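Local coordinates for GH26A (Muricauda sp. MAR_2010_75, PDB 6Q75), which probably hydrolyses beta-linked polysaccharides such as mannans, as other members of glycoside hydrolase family 26 do, at residues Gln263-Ala268 with Gln290-Trp295; Asp37-Leu42 with Gly270-Leu275; Gln147-Gln152 with Val195-Gln200. One frame throughout, in Å; residues are numbered along the deposited sequence.

Contact 1: Gln263-Ala268 with Gln290-Trp295; sequences QLVKLA and QPKWSW
L264 and W293 make the buried half of this contact, while V265 and K292 make its solvent-facing half. The two backbones stay well apart, with 8.1 Å between V265 CA and K292 CA, so the 142 Å² buried between the segments is owed largely to side chains. On the inner side, L264 CD2 meets the six-membered end of the indole, 3.8 Å from W293 CZ3 and 4.0 Å from W293 CH2. The leucine crosses the tryptophan at about a right angle and comes in obliquely to the ring. Its CG lies anti to the backbone N (chi1 -162°), which carries the branch out from the helix toward the indole. The ring is held in turn from its other end: W293 NE1 donates to Q290 OE1 over 2.9 Å, with an N-H...O angle of 172°. The acceptor lies in the indole plane, and the proton meets a lone pair in the plane of the Q290 amide. A nearly straight, coplanar bond of this kind is likely to limit turning of the ring. The Q290 amide is itself steadied, since NE2 binds Q258 OE1 and Y256 O, and Y261 brings its ring against W293 at about 60°.

Toward solvent the approach is just as close but lies at the surface. V265 CG2 rests on K292 CD at 3.7 Å, and V265 CG1 lies 4.0 Å from the same methylene. Only the aliphatic part of the lysine is used; the chain bends at its last torsion, past this point, and both residues keep some exposure. Contact across the two segments is therefore wholly apolar. The polar bond nearest the contact lies within the 290-293 turn, where Q290 satisfies the buried indole N-H and helps to fix the surface on which the helix leucine packs.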
loop_
_atom_site.group_PDB
_atom_site.type_symbol
_atom_site.label_atom_id
_atom_site.label_comp_id
_atom_site.label_asym_id
_atom_site.label_seq_id
_atom_site.Cartn_x
_atom_site.Cartn_y
_atom_site.Cartn_z
ATOM N N GLN A 263 -17.889 1.491 6.837
ATOM C CA GLN A 263 -17.648 0.079 6.525
ATOM C C GLN A 263 -16.238 -0.360 6.874
ATOM O O GLN A 263 -16.042 -1.446 7.437
ATOM C CB GLN A 263 -17.850 -0.193 5.030
ATOM C CG GLN A 263 -18.162 -1.650 4.624
ATOM C CD GLN A 263 -18.258 -1.850 3.081
ATOM O OE1 GLN A 263 -17.969 -0.929 2.320
ATOM N NE2 GLN A 263 -18.393 -3.107 2.651
ATOM N N LEU A 264 -15.248 0.472 6.575
ATOM C CA LEU A 264 -13.878 0.055 6.835
ATOM C C LEU A 264 -13.557 0.116 8.310
ATOM O O LEU A 264 -12.847 -0.754 8.814
ATOM C CB LEU A 264 -12.896 0.926 6.061
ATOM C CG LEU A 264 -11.499 0.341 5.901
ATOM C CD1 LEU A 264 -11.517 -0.881 5.005
ATOM C CD2 LEU A 264 -10.596 1.422 5.319
ATOM N N VAL A 265 -14.048 1.145 9.007
ATOM C CA VAL A 265 -13.840 1.228 10.449
ATOM C C VAL A 265 -14.421 0.000 11.139
ATOM O O VAL A 265 -13.808 -0.572 12.055
ATOM C CB VAL A 265 -14.456 2.528 11.006
ATOM C CG1 VAL A 265 -14.481 2.479 12.527
ATOM C CG2 VAL A 265 -13.673 3.742 10.518
ATOM N N LYS A 266 -15.606 -0.436 10.699
ATOM C CA LYS A 266 -16.245 -1.605 11.302
ATOM C C LYS A 266 -15.392 -2.854 11.119
ATOM O O LYS A 266 -15.186 -3.628 12.060
ATOM C CB LYS A 266 -17.622 -1.814 10.671
ATOM C CG LYS A 266 -18.389 -2.996 11.215
ATOM C CD LYS A 266 -19.664 -3.237 10.406
ATOM C CE LYS A 266 -20.011 -4.724 10.365
ATOM N N LEU A 267 -14.882 -3.055 9.909
ATOM C CA LEU A 267 -14.062 -4.231 9.634
ATOM C C LEU A 267 -12.756 -4.181 10.411
ATOM O O LEU A 267 -12.255 -5.218 10.874
ATOM C CB LEU A 267 -13.803 -4.312 8.125
ATOM C CG LEU A 267 -12.987 -5.492 7.601
ATOM C CD1 LEU A 267 -13.642 -6.817 8.004
ATOM C CD2 LEU A 267 -12.827 -5.394 6.074
ATOM N N ALA A 268 -12.184 -2.981 10.546
ATOM C CA ALA A 268 -10.855 -2.840 11.131
ATOM C C ALA A 268 -10.838 -3.158 12.619
ATOM O O ALA A 268 -9.793 -3.562 13.136
ATOM C CB ALA A 268 -10.320 -1.425 10.886
ATOM N N GLN A 290 -14.020 12.482 9.198
ATOM C CA GLN A 290 -13.403 11.160 9.030
ATOM C C GLN A 290 -12.000 11.158 9.638
ATOM O O GLN A 290 -10.988 10.935 8.958
ATOM C CB GLN A 290 -13.397 10.761 7.551
ATOM C CG GLN A 290 -14.815 10.629 7.008
ATOM C CD GLN A 290 -14.908 10.422 5.508
ATOM O OE1 GLN A 290 -13.928 9.992 4.882
ATOM N NE2 GLN A 290 -16.047 10.711 4.928
ATOM N N PRO A 291 -11.915 11.356 10.952
ATOM C CA PRO A 291 -10.608 11.610 11.585
ATOM C C PRO A 291 -9.741 10.375 11.691
ATOM O O PRO A 291 -8.546 10.506 11.961
ATOM C CB PRO A 291 -10.990 12.143 12.975
ATOM C CG PRO A 291 -12.307 11.502 13.258
ATOM C CD PRO A 291 -13.019 11.356 11.923
ATOM N N LYS A 292 -10.294 9.189 11.491
ATOM C CA LYS A 292 -9.500 7.982 11.695
ATOM C C LYS A 292 -8.510 7.707 10.563
ATOM O O LYS A 292 -7.636 6.849 10.724
ATOM C CB LYS A 292 -10.440 6.790 11.884
ATOM C CG LYS A 292 -11.104 6.743 13.265
ATOM C CD LYS A 292 -12.097 5.601 13.345
ATOM C CE LYS A 292 -13.050 5.761 14.524
ATOM N NZ LYS A 292 -12.432 5.382 15.792
ATOM N N TRP A 293 -8.611 8.379 9.415
ATOM C CA TRP A 293 -7.618 8.144 8.369
ATOM C C TRP A 293 -6.233 8.519 8.891
ATOM O O TRP A 293 -6.017 9.640 9.351
ATOM C CB TRP A 293 -7.944 8.947 7.105
ATOM C CG TRP A 293 -9.242 8.622 6.437
ATOM C CD1 TRP A 293 -10.280 9.499 6.201
ATOM C CD2 TRP A 293 -9.633 7.374 5.833
ATOM N NE1 TRP A 293 -11.288 8.862 5.508
ATOM C CE2 TRP A 293 -10.919 7.560 5.280
ATOM C CE3 TRP A 293 -9.029 6.106 5.730
ATOM C CZ2 TRP A 293 -11.613 6.542 4.629
ATOM C CZ3 TRP A 293 -9.722 5.099 5.074
ATOM C CH2 TRP A 293 -10.998 5.320 4.533
ATOM N N SER A 294 -5.289 7.572 8.811
ATOM C CA SER A 294 -3.971 7.777 9.397
ATOM C C SER A 294 -2.978 8.389 8.438
ATOM O O SER A 294 -2.029 9.030 8.892
ATOM C CB SER A 294 -3.386 6.448 9.892
ATOM O OG SER A 294 -4.323 5.791 10.711
ATOM N N TRP A 295 -3.136 8.156 7.139
ATOM C CA TRP A 295 -2.334 8.834 6.132
ATOM C C TRP A 295 -3.143 8.865 4.851
ATOM O O TRP A 295 -4.173 8.197 4.723
ATOM C CB TRP A 295 -0.936 8.183 5.919
ATOM C CG TRP A 295 -0.907 6.888 5.154
ATOM C CD1 TRP A 295 -0.943 6.719 3.777
ATOM C CD2 TRP A 295 -0.779 5.570 5.718
ATOM N NE1 TRP A 295 -0.860 5.361 3.473
ATOM C CE2 TRP A 295 -0.771 4.647 4.645
ATOM C CE3 TRP A 295 -0.686 5.083 7.028
ATOM C CZ2 TRP A 295 -0.662 3.252 4.845
ATOM C CZ3 TRP A 295 -0.602 3.686 7.227
ATOM C CH2 TRP A 295 -0.577 2.799 6.133
#

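Contact 2: Asp37-Leu42 with Gly270-Leu275; sequences DYIHSL and GKPIAL
Two torsions of H40, chi1 -87° and chi2 84°, swing its imidazole off the end of helix 30-40 and turn it across the ring of P272. One residue earlier, I39 puts CG2 opposite its backbone N, and this methyl is the branch that meets P272 CB. P272 thus presents different atoms to the two neighbours. Its CG lies over one face of the imidazole, 3.7 Å from the ring centroid of H40 and 21° off the normal, which meets the geometry of a CH-pi contact. The approach leans toward the rim: P272 CG is 3.5 Å from H40 CE1, and P272 CD is 3.6 Å from H40 NE2. P272 CB instead takes I39 CG2, at 3.8 Å. The imidazole is not left to rotate at will, because ND1 is hydrogen-bonded to L36 O one helical turn back. With an alanine here, CG and CD would be missing, and the H40 face would probably lose its CH-pi partner and a gap open between helix end and strand. P272 immediately precedes strand 273-278, while I39 also touches I246 and L42 touches S294, at the starts of two further strands. Helix 30-40 thus packs against the N-terminal ends of parallel strands, as expected for a helix at the foot of a (beta/alpha)8 barrel.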
loop_
_atom_site.group_PDB
_atom_site.type_symbol
_atom_site.label_atom_id
_atom_site.label_comp_id
_atom_site.label_asym_id
_atom_site.label_seq_id
_atom_site.Cartn_x
_atom_site.Cartn_y
_atom_site.Cartn_z
ATOM N N ASP A 37 3.316 2.077 16.926
ATOM C CA ASP A 37 2.874 2.853 18.080
ATOM C C ASP A 37 2.603 4.293 17.682
ATOM O O ASP A 37 1.634 4.913 18.147
ATOM C CB ASP A 37 3.917 2.803 19.201
ATOM C CG ASP A 37 3.571 3.741 20.356
ATOM O OD1 ASP A 37 2.438 3.648 20.883
ATOM O OD2 ASP A 37 4.417 4.581 20.737
ATOM N N TYR A 38 3.452 4.844 16.820
ATOM C CA TYR A 38 3.235 6.208 16.354
ATOM C C TYR A 38 1.929 6.321 15.578
ATOM O O TYR A 38 1.152 7.261 15.784
ATOM C CB TYR A 38 4.423 6.639 15.501
ATOM C CG TYR A 38 4.266 7.998 14.885
ATOM C CD1 TYR A 38 4.277 9.148 15.672
ATOM C CD2 TYR A 38 4.105 8.129 13.509
ATOM C CE1 TYR A 38 4.130 10.408 15.099
ATOM C CE2 TYR A 38 3.956 9.378 12.924
ATOM C CZ TYR A 38 3.980 10.499 13.716
ATOM O OH TYR A 38 3.845 11.728 13.113
ATOM N N ILE A 39 1.665 5.371 14.678
ATOM C CA ILE A 39 0.430 5.418 13.892
ATOM C C ILE A 39 -0.788 5.251 14.797
ATOM O O ILE A 39 -1.810 5.938 14.629
ATOM C CB ILE A 39 0.485 4.356 12.775
ATOM C CG1 ILE A 39 1.502 4.755 11.701
ATOM C CG2 ILE A 39 -0.881 4.154 12.142
ATOM C CD1 ILE A 39 1.787 3.637 10.664
ATOM N N HIS A 40 -0.694 4.364 15.794
ATOM C CA HIS A 40 -1.795 4.215 16.745
ATOM C C HIS A 40 -2.037 5.473 17.559
ATOM O O HIS A 40 -3.152 5.666 18.056
ATOM C CB HIS A 40 -1.542 3.048 17.687
ATOM C CG HIS A 40 -2.024 1.741 17.147
ATOM N ND1 HIS A 40 -1.270 0.967 16.288
ATOM C CD2 HIS A 40 -3.192 1.080 17.320
ATOM C CE1 HIS A 40 -1.945 -0.124 15.971
ATOM N NE2 HIS A 40 -3.115 -0.081 16.584
ATOM N N SER A 41 -1.032 6.331 17.703
ATOM C CA SER A 41 -1.157 7.525 18.533
ATOM C C SER A 41 -1.686 8.742 17.774
ATOM O O SER A 41 -1.849 9.805 18.390
ATOM C CB SER A 41 0.198 7.891 19.148
ATOM O OG SER A 41 0.951 8.661 18.216
ATOM N N LEU A 42 -1.945 8.634 16.468
ATOM C CA LEU A 42 -2.232 9.832 15.681
ATOM C C LEU A 42 -3.519 10.508 16.129
ATOM O O LEU A 42 -3.586 11.739 16.162
ATOM C CB LEU A 42 -2.299 9.498 14.191
ATOM C CG LEU A 42 -0.960 9.116 13.544
ATOM C CD1 LEU A 42 -1.133 8.486 12.140
ATOM C CD2 LEU A 42 -0.025 10.323 13.525
ATOM N N GLY A 270 -10.552 -1.628 15.528
ATOM C CA GLY A 270 -9.468 -1.087 16.319
ATOM C C GLY A 270 -8.127 -1.002 15.617
ATOM O O GLY A 270 -7.247 -0.274 16.086
ATOM N N LYS A 271 -7.934 -1.711 14.504
ATOM C CA LYS A 271 -6.719 -1.511 13.739
ATOM C C LYS A 271 -6.754 -0.155 13.036
ATOM O O LYS A 271 -7.828 0.343 12.696
ATOM C CB LYS A 271 -6.548 -2.622 12.714
ATOM C CG LYS A 271 -6.265 -3.960 13.404
ATOM C CD LYS A 271 -5.990 -5.044 12.411
ATOM C CE LYS A 271 -5.783 -6.363 13.145
ATOM N NZ LYS A 271 -4.408 -6.496 13.722
ATOM N N PRO A 272 -5.593 0.454 12.783
ATOM C CA PRO A 272 -5.598 1.736 12.066
ATOM C C PRO A 272 -6.125 1.569 10.649
ATOM O O PRO A 272 -6.023 0.497 10.047
ATOM C CB PRO A 272 -4.126 2.166 12.054
ATOM C CG PRO A 272 -3.446 1.294 13.150
ATOM C CD PRO A 272 -4.238 0.028 13.178
ATOM N N ILE A 273 -6.705 2.650 10.129
ATOM C CA ILE A 273 -7.092 2.697 8.726
ATOM C C ILE A 273 -6.341 3.836 8.049
ATOM O O ILE A 273 -5.851 4.767 8.702
ATOM C CB ILE A 273 -8.616 2.856 8.528
ATOM C CG1 ILE A 273 -9.097 4.186 9.096
ATOM C CG2 ILE A 273 -9.384 1.691 9.116
ATOM C CD1 ILE A 273 -10.559 4.432 8.812
ATOM N N ALA A 274 -6.282 3.774 6.714
ATOM C CA ALA A 274 -5.544 4.785 5.967
ATOM C C ALA A 274 -6.120 4.907 4.568
ATOM O O ALA A 274 -6.772 3.986 4.071
ATOM C CB ALA A 274 -4.054 4.438 5.870
ATOM N N LEU A 275 -5.843 6.045 3.932
ATOM C CA LEU A 275 -6.172 6.249 2.518
ATOM C C LEU A 275 -4.963 5.827 1.702
ATOM O O LEU A 275 -4.025 6.604 1.502
ATOM C CB LEU A 275 -6.557 7.707 2.247
ATOM C CG LEU A 275 -7.851 8.168 2.911
ATOM C CD1 LEU A 275 -7.904 9.723 3.018
ATOM C CD2 LEU A 275 -9.038 7.586 2.208
#

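Contact 3: Gln147-Gln152 with Val195-Gln200; sequences QRWTQQ and VKLWKQ
Both segments are regular helix, each continuing beyond its ends, and their backbones stand apart: T150 CA is 9.7 Å from Q200 CA, and W149 CA is 10.3 Å from it. Ordinary i to i+4 bonds run through each, for example Q151 N to Q147 O and Q200 N to K196 O. Such spacing has to be bridged by a long side chain, and W149 supplies it. Its CG is anti to the backbone N (chi1 173°), with the indole turned broadside by chi2 of 89°, which sends the ring straight across the gap. Q200 comes from the other helix in an extended conformation and runs past the indole in the opposite direction. Its CG lies 3.6 Å from W149 CH2 and 3.8 Å from W149 CZ3, while its amide end sits over one face of the ring, offset toward the rim, with the two planes 72° apart. The amide therefore stands steeply on the indole instead of stacking flat. The backbone joins in as well, since Q200 O is 3.6 Å from W149 CH2. At the five-membered end L197 approaches obliquely, placing CD1 3.7 Å from W149 NE1. This is packing alone: the indole N-H is given to Y175 OH, a bond that satisfies a buried donor and limits the turning of the ring, and L197 also touches Y175. M138 of helix 132-138 packs on both W149 and L197, and L201 and R204, farther along helix 194-208, add to the enclosure of the indole. The contact thus ties the early turns of helices 144-165 and 194-208, the two long helices that come before and after strand 170-173 of the barrel, with helix 132-138 lying against their junction.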
loop_
_atom_site.group_PDB
_atom_site.type_symbol
_atom_site.label_atom_id
_atom_site.label_comp_id
_atom_site.label_asym_id
_atom_site.label_seq_id
_atom_site.Cartn_x
_atom_site.Cartn_y
_atom_site.Cartn_z
ATOM N N GLN A 147 5.383 -22.976 -8.052
ATOM C CA GLN A 147 6.829 -22.782 -8.114
ATOM C C GLN A 147 7.176 -21.447 -8.769
ATOM O O GLN A 147 8.022 -20.697 -8.265
ATOM C CB GLN A 147 7.478 -23.942 -8.877
ATOM C CG GLN A 147 8.916 -23.680 -9.225
ATOM N N ARG A 148 6.514 -21.124 -9.881
ATOM C CA ARG A 148 6.764 -19.854 -10.550
ATOM C C ARG A 148 6.351 -18.681 -9.670
ATOM O O ARG A 148 7.027 -17.647 -9.650
ATOM C CB ARG A 148 6.035 -19.818 -11.899
ATOM C CG ARG A 148 6.610 -20.815 -12.939
ATOM C CD ARG A 148 5.822 -20.768 -14.252
ATOM N NE ARG A 148 5.789 -19.393 -14.752
ATOM C CZ ARG A 148 6.763 -18.851 -15.470
ATOM N NH1 ARG A 148 7.823 -19.574 -15.808
ATOM N NH2 ARG A 148 6.674 -17.599 -15.868
ATOM N N TRP A 149 5.246 -18.823 -8.931
ATOM C CA TRP A 149 4.849 -17.765 -8.007
ATOM C C TRP A 149 5.906 -17.568 -6.925
ATOM O O TRP A 149 6.247 -16.434 -6.581
ATOM C CB TRP A 149 3.481 -18.079 -7.393
ATOM C CG TRP A 149 3.046 -17.131 -6.307
ATOM C CD1 TRP A 149 2.337 -15.958 -6.458
ATOM C CD2 TRP A 149 3.319 -17.257 -4.908
ATOM N NE1 TRP A 149 2.141 -15.362 -5.223
ATOM C CE2 TRP A 149 2.741 -16.142 -4.261
ATOM C CE3 TRP A 149 4.000 -18.209 -4.135
ATOM C CZ2 TRP A 149 2.818 -15.955 -2.871
ATOM C CZ3 TRP A 149 4.077 -18.019 -2.757
ATOM C CH2 TRP A 149 3.487 -16.903 -2.143
ATOM N N THR A 150 6.462 -18.658 -6.386
ATOM C CA THR A 150 7.485 -18.466 -5.364
ATOM C C THR A 150 8.682 -17.695 -5.914
ATOM O O THR A 150 9.269 -16.872 -5.203
ATOM C CB THR A 150 7.944 -19.798 -4.772
ATOM O OG1 THR A 150 8.611 -20.544 -5.792
ATOM C CG2 THR A 150 6.763 -20.588 -4.205
ATOM N N GLN A 151 9.058 -17.942 -7.177
ATOM C CA GLN A 151 10.215 -17.255 -7.744
ATOM C C GLN A 151 9.941 -15.769 -7.935
ATOM O O GLN A 151 10.838 -14.939 -7.750
ATOM C CB GLN A 151 10.615 -17.884 -9.076
ATOM C CG GLN A 151 11.065 -19.306 -8.944
ATOM C CD GLN A 151 11.287 -19.954 -10.293
ATOM O OE1 GLN A 151 11.000 -19.356 -11.337
ATOM N NE2 GLN A 151 11.802 -21.173 -10.282
ATOM N N GLN A 152 8.724 -15.420 -8.332
ATOM C CA GLN A 152 8.376 -14.007 -8.475
ATOM C C GLN A 152 8.354 -13.306 -7.126
ATOM O O GLN A 152 8.783 -12.151 -7.012
ATOM C CB GLN A 152 7.024 -13.875 -9.166
ATOM C CG GLN A 152 7.066 -14.320 -10.614
ATOM C CD GLN A 152 5.681 -14.483 -11.213
ATOM O OE1 GLN A 152 4.679 -14.527 -10.497
ATOM N NE2 GLN A 152 5.623 -14.597 -12.531
ATOM N N VAL A 195 -8.106 -14.638 0.238
ATOM C CA VAL A 195 -7.539 -14.738 1.586
ATOM C C VAL A 195 -6.464 -15.811 1.621
ATOM O O VAL A 195 -5.532 -15.734 2.431
ATOM C CB VAL A 195 -8.620 -14.992 2.657
ATOM C CG1 VAL A 195 -9.612 -13.818 2.702
ATOM C CG2 VAL A 195 -9.310 -16.328 2.455
ATOM N N LYS A 196 -6.558 -16.808 0.733
ATOM C CA LYS A 196 -5.542 -17.855 0.710
ATOM C C LYS A 196 -4.262 -17.368 0.035
ATOM O O LYS A 196 -3.160 -17.764 0.444
ATOM C CB LYS A 196 -6.096 -19.103 0.015
ATOM C CG LYS A 196 -5.151 -20.313 0.100
ATOM C CD LYS A 196 -5.674 -21.515 -0.666
ATOM C CE LYS A 196 -5.079 -22.816 -0.097
ATOM N NZ LYS A 196 -5.781 -24.060 -0.554
ATOM N N LEU A 197 -4.386 -16.511 -0.988
ATOM C CA LEU A 197 -3.209 -15.863 -1.555
ATOM C C LEU A 197 -2.521 -14.976 -0.519
ATOM O O LEU A 197 -1.293 -14.995 -0.391
ATOM C CB LEU A 197 -3.592 -15.042 -2.796
ATOM C CG LEU A 197 -2.483 -14.148 -3.377
ATOM C CD1 LEU A 197 -1.286 -15.033 -3.782
ATOM C CD2 LEU A 197 -2.975 -13.314 -4.600
ATOM N N TRP A 198 -3.296 -14.171 0.214
ATOM C CA TRP A 198 -2.710 -13.301 1.227
ATOM C C TRP A 198 -1.910 -14.107 2.241
ATOM O O TRP A 198 -0.761 -13.770 2.568
ATOM C CB TRP A 198 -3.818 -12.518 1.924
ATOM C CG TRP A 198 -3.323 -11.522 2.928
ATOM C CD1 TRP A 198 -3.028 -11.740 4.246
ATOM C CD2 TRP A 198 -3.069 -10.139 2.682
ATOM N NE1 TRP A 198 -2.611 -10.562 4.837
ATOM C CE2 TRP A 198 -2.627 -9.568 3.894
ATOM C CE3 TRP A 198 -3.168 -9.326 1.547
ATOM C CZ2 TRP A 198 -2.294 -8.220 4.005
ATOM C CZ3 TRP A 198 -2.824 -7.988 1.661
ATOM C CH2 TRP A 198 -2.383 -7.457 2.875
ATOM N N LYS A 199 -2.499 -15.194 2.744
ATOM C CA LYS A 199 -1.820 -15.984 3.767
ATOM C C LYS A 199 -0.592 -16.690 3.212
ATOM O O LYS A 199 0.404 -16.857 3.929
ATOM C CB LYS A 199 -2.789 -16.997 4.367
ATOM C CG LYS A 199 -3.979 -16.370 5.095
ATOM C CD LYS A 199 -4.979 -17.457 5.408
ATOM C CE LYS A 199 -6.393 -16.946 5.589
ATOM N NZ LYS A 199 -7.287 -18.145 5.711
ATOM N N GLN A 200 -0.641 -17.107 1.945
ATOM C CA GLN A 200 0.519 -17.750 1.327
ATOM C C GLN A 200 1.671 -16.763 1.165
ATOM O O GLN A 200 2.841 -17.107 1.395
ATOM C CB GLN A 200 0.131 -18.358 -0.025
ATOM C CG GLN A 200 1.194 -19.261 -0.639
ATOM C CD GLN A 200 0.678 -19.961 -1.893
ATOM O OE1 GLN A 200 1.023 -19.591 -3.024
ATOM N NE2 GLN A 200 -0.177 -20.938 -1.699
#

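Overall arrangement
Contacts 1 and 2 are neighbours, their centres 9 Å apart, and share the parallel sheet through adjoining strands 273-278 and 293-299. They meet where S294 OG lies 2.7 Å from I273 O, a probable hydrogen bond. Contact 3 lies about 28 and 27 Å from them, centre to centre. Along the chain, 37-42 comes first, then both segments of contact 3, then 263-268, 270-275 and 290-295. Contact 3 is nested inside contact 2, whose segments alternate with those of contact 1. Eight parallel strands, 46-51 to 293-299, close a barrel: contact 1 joins helix 258-268 to the start of strand 293-299, contact 2 helix 30-40 to that of 273-278, and contact 3 two outer helices.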